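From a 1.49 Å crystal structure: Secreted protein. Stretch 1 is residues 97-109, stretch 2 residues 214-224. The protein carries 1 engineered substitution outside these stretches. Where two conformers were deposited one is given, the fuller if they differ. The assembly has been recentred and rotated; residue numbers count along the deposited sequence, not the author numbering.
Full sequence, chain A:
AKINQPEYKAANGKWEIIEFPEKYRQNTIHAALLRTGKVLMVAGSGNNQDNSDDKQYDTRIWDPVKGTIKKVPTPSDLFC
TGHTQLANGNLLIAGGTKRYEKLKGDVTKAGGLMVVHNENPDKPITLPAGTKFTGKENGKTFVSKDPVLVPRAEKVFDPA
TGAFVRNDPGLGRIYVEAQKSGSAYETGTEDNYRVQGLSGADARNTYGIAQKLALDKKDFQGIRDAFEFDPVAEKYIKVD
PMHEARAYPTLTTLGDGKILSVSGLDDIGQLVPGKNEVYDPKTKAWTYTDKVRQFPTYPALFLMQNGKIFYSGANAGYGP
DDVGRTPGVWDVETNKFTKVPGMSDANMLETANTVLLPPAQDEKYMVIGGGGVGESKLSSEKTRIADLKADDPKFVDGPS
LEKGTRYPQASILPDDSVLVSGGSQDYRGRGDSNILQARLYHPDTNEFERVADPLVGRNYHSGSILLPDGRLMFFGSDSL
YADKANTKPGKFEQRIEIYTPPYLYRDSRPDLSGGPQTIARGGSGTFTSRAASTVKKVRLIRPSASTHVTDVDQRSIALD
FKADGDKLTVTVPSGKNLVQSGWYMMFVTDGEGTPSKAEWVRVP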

ATOM      1  N   THR A  97     -14.636  -0.259  -1.052  1.00 12.64           N
ATOM      2  CA  THR A  97     -15.289  -0.400  -2.326  1.00 14.20           C
ATOM      3  C   THR A  97     -16.760  -0.765  -2.158  1.00 15.46           C
ATOM      4  O   THR A  97     -17.161  -1.354  -1.134  1.00 16.36           O
ATOM      5  CB  THR A  97     -14.534  -1.423  -3.216  1.00 16.10           C
ATOM      6  OG1 THR A  97     -15.067  -1.406  -4.532  1.00 16.00           O
ATOM      7  CG2 THR A  97     -14.618  -2.849  -2.642  1.00 16.82           C
ATOM      8  N   LYS A  98     -17.576  -0.456  -3.128  0.60 16.69           N
ATOM      9  CA  LYS A  98     -18.914  -1.052  -3.108  0.60 16.80           C
ATOM     10  C   LYS A  98     -19.144  -1.934  -4.323  0.60 14.91           C
ATOM     11  O   LYS A  98     -20.212  -2.520  -4.460  0.60 15.41           O
ATOM     12  CB  LYS A  98     -19.962   0.036  -2.972  0.60 17.25           C
ATOM     13  CG  LYS A  98     -19.932   1.062  -4.097  0.60 18.37           C
ATOM     14  CD  LYS A  98     -21.051   2.063  -3.941  0.60 18.38           C
ATOM     15  CE  LYS A  98     -21.380   2.726  -5.263  0.60 19.68           C
ATOM     16  NZ  LYS A  98     -22.468   3.740  -5.150  0.60 21.56           N
ATOM     17  N   ARG A  99     -18.127  -2.063  -5.171  0.60 14.91           N
ATOM     18  CA  ARG A  99     -18.261  -2.776  -6.430  0.60 14.72           C
ATOM     19  C   ARG A  99     -16.925  -2.965  -7.089  0.60 14.56           C
ATOM     20  O   ARG A  99     -16.069  -2.072  -7.043  0.60 14.03           O
ATOM     21  CB  ARG A  99     -19.171  -2.002  -7.396  0.60 15.76           C
ATOM     22  CG  ARG A  99     -19.553  -2.734  -8.676  0.60 16.66           C
ATOM     23  CD  ARG A  99     -20.585  -1.942  -9.478  0.60 17.40           C
ATOM     24  NE  ARG A  99     -20.975  -2.616 -10.724  0.60 17.62           N
ATOM     25  CZ  ARG A  99     -21.801  -3.662 -10.811  0.60 19.27           C
ATOM     26  NH1 ARG A  99     -22.339  -4.207  -9.731  0.60 19.25           N
ATOM     27  NH2 ARG A  99     -22.082  -4.188 -12.003  0.60 20.26           N
ATOM     28  N   TYR A 100     -16.774  -4.128  -7.720  0.60 14.09           N
ATOM     29  CA  TYR A 100     -15.673  -4.385  -8.600  0.60 13.93           C
ATOM     30  C   TYR A 100     -16.077  -5.498  -9.547  0.60 15.24           C
ATOM     31  O   TYR A 100     -15.214  -6.337  -9.839  0.60 14.91           O
ATOM     32  CB  TYR A 100     -14.371  -4.713  -7.842  0.60 13.13           C
ATOM     33  CG  TYR A 100     -14.509  -5.712  -6.706  0.60 11.89           C
ATOM     34  CD1 TYR A 100     -14.880  -5.307  -5.430  0.60 11.75           C
ATOM     35  CD2 TYR A 100     -14.261  -7.068  -6.911  0.60 11.78           C
ATOM     36  CE1 TYR A 100     -15.004  -6.211  -4.403  0.60 11.48           C
ATOM     37  CE2 TYR A 100     -14.400  -7.995  -5.888  0.60 11.78           C
ATOM     38  CZ  TYR A 100     -14.732  -7.569  -4.627  0.60 10.72           C
ATOM     39  OH  TYR A 100     -14.831  -8.496  -3.593  0.60 10.51           O
ATOM     40  N   GLU A 101     -17.241  -5.353 -10.220  1.00 18.35           N
ATOM     41  CA  GLU A 101     -17.741  -6.366 -11.072  1.00 21.11           C
ATOM     42  C   GLU A 101     -16.824  -6.504 -12.242  1.00 21.29           C
ATOM     43  O   GLU A 101     -16.382  -5.503 -12.790  1.00 22.08           O
ATOM     44  CB  GLU A 101     -19.113  -5.916 -11.610  1.00 25.58           C
ATOM     45  CG  GLU A 101     -19.973  -7.044 -12.142  1.00 28.55           C
ATOM     46  CD  GLU A 101     -20.461  -8.001 -11.066  1.00 33.00           C
ATOM     47  OE1 GLU A 101     -20.707  -7.557  -9.919  1.00 37.89           O
ATOM     48  OE2 GLU A 101     -20.609  -9.215 -11.354  1.00 36.03           O
ATOM     49  N   LYS A 102     -16.563  -7.748 -12.610  1.00 21.17           N
ATOM     50  CA  LYS A 102     -15.804  -8.060 -13.804  1.00 24.28           C
ATOM     51  C   LYS A 102     -16.656  -7.598 -14.995  1.00 23.31           C
ATOM     52  O   LYS A 102     -17.882  -7.759 -15.006  1.00 23.90           O
ATOM     53  CB  LYS A 102     -15.530  -9.570 -13.823  1.00 27.30           C
ATOM     54  CG  LYS A 102     -14.549 -10.034 -14.873  1.00 32.39           C
ATOM     55  CD  LYS A 102     -14.443 -11.551 -14.828  1.00 34.82           C
ATOM     56  CE  LYS A 102     -13.362 -12.037 -15.757  1.00 36.16           C
ATOM     57  NZ  LYS A 102     -13.290 -13.518 -15.735  1.00 38.35           N
ATOM     58  N   LEU A 103     -16.033  -6.943 -15.955  1.00 21.82           N
ATOM     59  CA  LEU A 103     -16.808  -6.405 -17.085  1.00 23.84           C
ATOM     60  C   LEU A 103     -16.879  -7.385 -18.225  1.00 27.58           C
ATOM     61  O   LEU A 103     -15.869  -7.983 -18.584  1.00 29.18           O
ATOM     62  CB  LEU A 103     -16.240  -5.096 -17.583  1.00 22.84           C
ATOM     63  CG  LEU A 103     -16.336  -3.967 -16.580  1.00 24.46           C
ATOM     64  CD1 LEU A 103     -15.523  -2.780 -17.056  1.00 24.19           C
ATOM     65  CD2 LEU A 103     -17.787  -3.586 -16.306  1.00 27.19           C
ATOM     66  N   LYS A 104     -18.082  -7.513 -18.781  1.00 28.17           N
ATOM     67  CA  LYS A 104     -18.343  -8.400 -19.905  1.00 32.72           C
ATOM     68  C   LYS A 104     -17.865  -7.738 -21.185  1.00 30.88           C
ATOM     69  O   LYS A 104     -18.092  -6.547 -21.397  1.00 37.44           O
ATOM     70  CB  LYS A 104     -19.848  -8.718 -20.039  1.00 33.76           C
ATOM     71  CG  LYS A 104     -20.463  -9.435 -18.842  1.00 35.88           C
ATOM     72  N   GLY A 105     -17.206  -8.530 -22.014  1.00 26.60           N
ATOM     73  CA  GLY A 105     -17.014  -8.228 -23.422  1.00 24.34           C
ATOM     74  C   GLY A 105     -16.164  -9.339 -23.975  1.00 23.67           C
ATOM     75  O   GLY A 105     -16.115 -10.433 -23.415  1.00 25.82           O
ATOM     76  N   ASP A 106     -15.453  -9.052 -25.044  1.00 20.34           N
ATOM     77  CA  ASP A 106     -14.538  -9.988 -25.620  1.00 19.77           C
ATOM     78  C   ASP A 106     -13.284 -10.018 -24.744  1.00 20.65           C
ATOM     79  O   ASP A 106     -12.549  -9.014 -24.631  1.00 17.76           O
ATOM     80  CB  ASP A 106     -14.230  -9.571 -27.054  1.00 19.09           C
ATOM     81  CG  ASP A 106     -13.371 -10.544 -27.781  1.00 19.28           C
ATOM     82  OD1 ASP A 106     -12.570 -11.279 -27.147  1.00 20.00           O
ATOM     83  OD2 ASP A 106     -13.505 -10.570 -29.046  1.00 20.74           O
ATOM     84  N   VAL A 107     -13.010 -11.172 -24.150  1.00 19.82           N
ATOM     85  CA  VAL A 107     -11.886 -11.291 -23.203  1.00 18.95           C
ATOM     86  C   VAL A 107     -10.524 -11.100 -23.828  1.00 18.49           C
ATOM     87  O   VAL A 107      -9.557 -10.937 -23.107  1.00 19.07           O
ATOM     88  CB  VAL A 107     -11.895 -12.649 -22.429  1.00 21.55           C
ATOM     89  CG1 VAL A 107     -13.134 -12.738 -21.574  1.00 22.29           C
ATOM     90  CG2 VAL A 107     -11.732 -13.841 -23.370  1.00 22.44           C
ATOM     91  N   THR A 108     -10.427 -11.172 -25.149  1.00 16.84           N
ATOM     92  CA  THR A 108      -9.165 -10.981 -25.852  1.00 16.72           C
ATOM     93  C   THR A 108      -8.956  -9.524 -26.277  1.00 14.82           C
ATOM     94  O   THR A 108      -7.917  -9.203 -26.813  1.00 15.48           O
ATOM     95  CB  THR A 108      -9.095 -11.837 -27.149  1.00 18.64           C
ATOM     96  OG1 THR A 108     -10.112 -11.403 -28.067  1.00 18.87           O
ATOM     97  CG2 THR A 108      -9.302 -13.336 -26.840  1.00 20.00           C
ATOM     98  N   LYS A 109      -9.952  -8.672 -26.071  1.00 13.80           N
ATOM     99  CA  LYS A 109      -9.872  -7.259 -26.512  1.00 13.82           C
ATOM    100  C   LYS A 109      -9.842  -6.308 -25.316  1.00 12.18           C
ATOM    101  O   LYS A 109     -10.628  -6.404 -24.416  1.00 12.42           O
ATOM    102  CB  LYS A 109     -11.055  -6.891 -27.417  1.00 15.09           C
ATOM    103  CG  LYS A 109     -10.998  -7.645 -28.750  1.00 16.08           C
ATOM    104  CD  LYS A 109     -12.233  -7.399 -29.589  1.00 18.60           C
ATOM    105  CE  LYS A 109     -12.026  -8.090 -30.941  1.00 20.88           C
ATOM    106  NZ  LYS A 109     -13.077  -7.619 -31.887  1.00 24.17           N
ATOM    107  N   ALA A 214      -7.907  -2.329 -20.688  1.00 10.63           N
ATOM    108  CA  ALA A 214      -6.995  -3.413 -20.863  1.00 10.21           C
ATOM    109  C   ALA A 214      -7.759  -4.740 -20.711  1.00 10.42           C
ATOM    110  O   ALA A 214      -8.931  -4.782 -21.030  1.00 10.23           O
ATOM    111  CB  ALA A 214      -5.781  -3.237 -19.932  1.00 10.52           C
ATOM    112  N   LEU A 215      -7.087  -5.797 -20.293  1.00 10.86           N
ATOM    113  CA  LEU A 215      -7.690  -7.107 -20.268  1.00 12.33           C
ATOM    114  C   LEU A 215      -8.185  -7.598 -18.937  1.00 12.97           C
ATOM    115  O   LEU A 215      -9.002  -8.544 -18.892  1.00 14.77           O
ATOM    116  CB  LEU A 215      -6.693  -8.093 -20.872  1.00 13.53           C
ATOM    117  CG  LEU A 215      -6.424  -7.853 -22.350  1.00 15.63           C
ATOM    118  CD1 LEU A 215      -5.391  -8.844 -22.856  1.00 18.72           C
ATOM    119  CD2 LEU A 215      -7.693  -7.894 -23.184  1.00 15.94           C
ATOM    120  N   ASP A 216      -7.720  -7.019 -17.837  1.00 11.39           N
ATOM    121  CA  ASP A 216      -8.230  -7.343 -16.513  1.00 12.90           C
ATOM    122  C   ASP A 216      -9.213  -6.230 -16.139  1.00 12.61           C
ATOM    123  O   ASP A 216      -8.836  -5.213 -15.542  1.00 13.94           O
ATOM    124  CB  ASP A 216      -7.048  -7.476 -15.540  1.00 12.81           C
ATOM    125  CG  ASP A 216      -7.439  -7.930 -14.183  1.00 13.59           C
ATOM    126  OD1 ASP A 216      -8.608  -8.352 -13.959  1.00 14.13           O
ATOM    127  OD2 ASP A 216      -6.559  -7.813 -13.291  1.00 12.40           O
ATOM    128  N   LYS A 217     -10.471  -6.419 -16.548  1.00 13.62           N
ATOM    129  CA  LYS A 217     -11.487  -5.367 -16.643  1.00 14.12           C
ATOM    130  C   LYS A 217     -12.440  -5.381 -15.470  1.00 17.07           C
ATOM    131  O   LYS A 217     -13.139  -6.379 -15.253  1.00 19.05           O
ATOM    132  CB  LYS A 217     -12.339  -5.582 -17.895  1.00 14.68           C
ATOM    133  CG  LYS A 217     -11.566  -5.820 -19.147  1.00 15.00           C
ATOM    134  CD  LYS A 217     -12.505  -6.065 -20.318  1.00 15.81           C
ATOM    135  CE  LYS A 217     -11.730  -6.373 -21.557  1.00 16.47           C
ATOM    136  NZ  LYS A 217     -12.648  -6.953 -22.603  1.00 15.86           N
ATOM    137  N   LYS A 218     -12.549  -4.244 -14.793  1.00 19.73           N
ATOM    138  CA  LYS A 218     -13.298  -4.150 -13.543  1.00 23.72           C
ATOM    139  C   LYS A 218     -14.044  -2.797 -13.479  1.00 24.71           C
ATOM    140  O   LYS A 218     -13.574  -1.822 -14.075  1.00 24.02           O
ATOM    141  CB  LYS A 218     -12.306  -4.263 -12.394  1.00 26.05           C
ATOM    142  CG  LYS A 218     -12.598  -5.428 -11.461  1.00 32.54           C
ATOM    143  N   ASP A 219     -15.230  -2.792 -12.844  1.00 24.03           N
ATOM    144  CA  ASP A 219     -16.037  -1.574 -12.537  1.00 22.49           C
ATOM    145  C   ASP A 219     -15.849  -1.347 -11.032  1.00 22.09           C
ATOM    146  O   ASP A 219     -16.649  -1.800 -10.218  1.00 21.95           O
ATOM    147  CB  ASP A 219     -17.508  -1.804 -12.912  1.00 25.25           C
ATOM    148  CG  ASP A 219     -18.421  -0.615 -12.578  1.00 26.86           C
ATOM    149  OD1 ASP A 219     -17.902   0.489 -12.272  1.00 25.25           O
ATOM    150  OD2 ASP A 219     -19.671  -0.798 -12.616  1.00 27.25           O
ATOM    151  N   PHE A 220     -14.927  -0.478 -10.709  0.70 20.47           N
ATOM    152  CA  PHE A 220     -14.385  -0.420  -9.396  0.70 18.19           C
ATOM    153  C   PHE A 220     -14.709   0.941  -8.725  0.70 18.09           C
ATOM    154  O   PHE A 220     -14.257   1.950  -9.234  0.70 17.64           O
ATOM    155  CB  PHE A 220     -12.909  -0.651  -9.630  0.70 19.56           C
ATOM    156  CG  PHE A 220     -12.082  -0.674  -8.387  0.70 18.99           C
ATOM    157  CD1 PHE A 220     -12.590  -1.164  -7.227  0.70 18.43           C
ATOM    158  CD2 PHE A 220     -10.756  -0.250  -8.423  0.70 19.79           C
ATOM    159  CE1 PHE A 220     -11.821  -1.206  -6.078  0.70 20.55           C
ATOM    160  CE2 PHE A 220      -9.988  -0.265  -7.277  0.70 20.51           C
ATOM    161  CZ  PHE A 220     -10.514  -0.753  -6.106  0.70 20.33           C
ATOM    162  N   GLN A 221     -15.467   0.961  -7.605  1.00 16.29           N
ATOM    163  CA  GLN A 221     -16.074   2.178  -7.070  1.00 16.78           C
ATOM    164  C   GLN A 221     -15.777   2.297  -5.581  1.00 15.76           C
ATOM    165  O   GLN A 221     -15.900   1.292  -4.883  1.00 17.84           O
ATOM    166  CB  GLN A 221     -17.581   2.077  -7.203  1.00 19.07           C
ATOM    167  CG  GLN A 221     -18.067   2.006  -8.669  1.00 20.58           C
ATOM    168  CD  GLN A 221     -19.566   1.743  -8.790  1.00 21.91           C
ATOM    169  OE1 GLN A 221     -20.241   1.391  -7.849  1.00 23.20           O
ATOM    170  NE2 GLN A 221     -20.080   1.913  -9.978  1.00 27.65           N
ATOM    171  N   GLY A 222     -15.464   3.501  -5.136  1.00 12.68           N
ATOM    172  CA  GLY A 222     -15.073   3.751  -3.730  1.00 12.67           C
ATOM    173  C   GLY A 222     -16.223   4.077  -2.821  1.00 11.92           C
ATOM    174  O   GLY A 222     -17.315   4.449  -3.267  1.00 12.49           O
ATOM    175  N   ILE A 223     -15.944   4.028  -1.509  1.00 11.10           N
ATOM    176  CA  ILE A 223     -16.870   4.448  -0.476  1.00 11.19           C
ATOM    177  C   ILE A 223     -16.190   5.429   0.497  1.00 10.95           C
ATOM    178  O   ILE A 223     -14.967   5.582   0.454  1.00 10.10           O
ATOM    179  CB  ILE A 223     -17.400   3.231   0.290  1.00 11.58           C
ATOM    180  CG1 ILE A 223     -16.282   2.556   1.101  1.00 11.90           C
ATOM    181  CG2 ILE A 223     -18.112   2.263  -0.674  1.00 12.41           C
ATOM    182  CD1 ILE A 223     -16.751   1.355   1.908  1.00 13.29           C
ATOM    183  N   ARG A 224     -17.000   6.126   1.292  1.00 10.37           N
ATOM    184  CA  ARG A 224     -16.536   7.160   2.204  1.00 11.04           C
ATOM    185  C   ARG A 224     -16.262   6.657   3.612  1.00 10.29           C
ATOM    186  O   ARG A 224     -15.719   7.407   4.421  1.00  9.43           O
ATOM    187  CB  ARG A 224     -17.551   8.288   2.295  1.00 12.73           C
ATOM    188  CG  ARG A 224     -17.831   8.962   0.977  1.00 15.32           C
ATOM    189  CD  ARG A 224     -18.866  10.095   1.067  1.00 17.89           C
ATOM    190  NE  ARG A 224     -18.957  10.647  -0.286  1.00 23.03           N
ATOM    191  CZ  ARG A 224     -19.657  10.119  -1.317  1.00 30.24           C
ATOM    192  NH1 ARG A 224     -20.423   9.030  -1.175  1.00 33.64           N
ATOM    193  NH2 ARG A 224     -19.596  10.688  -2.525  1.00 31.37           N
TER
HETATM  194  O   HOH W   1     -20.898  -2.403 -14.372  1.00 45.89           O
HETATM  195  O   HOH W   2     -10.270  -9.866 -20.750  1.00 29.02           O

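The amino group of Lys217 binds two backbone carbonyls in the other stretch. Lys217 NZ donates to Asp106 O at 2.9 Å and to Lys109 O at 2.8 Å. The side chain is nearly fully extended, with chi1 m and the rest t, and this carries the charge from the backbone to the loop. Asp106 O also accepts from Lys109 N at 3.0 Å, the bond that closes the type I turn from Asp106 to Lys109. The lysine therefore binds a carbonyl already used by the turn. Asp106 OD1 steadies the same turn from within, accepting from Thr108 N at 2.9 Å and from Thr108 OG1 at 2.6 Å.

Beyond the lysine, the two stretches pair as weakly bonded strands, 99-102 and 218-222, which run antiparallel at 176°. Leu103 N donates to Lys217 O at 3.0 Å. Asp219 N donates to Glu101 O at 2.9 Å, and Gln221 N to Arg99 O at 3.1 Å. Tyr100 N lies 3.4 Å from Asp219 O, but the angle is too poor for a hydrogen bond. Tyr100 CA instead makes a CA-H...O contact with Asp219 O at 3.2 Å.

At the far end, Gln221 O receives two bonds. Lys98 N donates to Gln221 O at 3.0 Å, and Thr97 OG1 donates to Gln221 O at 2.8 Å. Thr97 OG1 in turn accepts from Arg99 N at 3.2 Å. The threonine hydroxyl thus links its own stretch to the neighbouring strand, where the chain turns a corner at Lys98.

Arg99 and Asp219 share a face of the sheet and form a salt bridge. Arg99 NE donates to Asp219 OD2 at 2.9 Å, with the oxygen near the guanidinium plane. A water widens the link: it donates to Asp219 OD2 at 2.7 Å and accepts from Arg99 NH2 at 3.2 Å. Glu101 adds only charge, with Glu101 OE1 3.7 Å from Arg99 NH1 and well out of the guanidinium plane.

Tyr100 and Phe220 lie on the other face, where Tyr100 CB is 4.0 Å from Phe220 CD1. Other carbon contacts lie elsewhere: Leu103 CD2 is 3.8 Å from Asp219 CB, on the side of the sheet that Arg99 and Asp219 share, and Ile223 CG2 is 3.7 Å from Lys98 CB. Near the turn, Leu215 CD2 comes within 3.4 Å of Lys109 C. A second water joins the two stretches there, donating to Val107 O at 2.7 Å and Leu215 O at 2.6 Å.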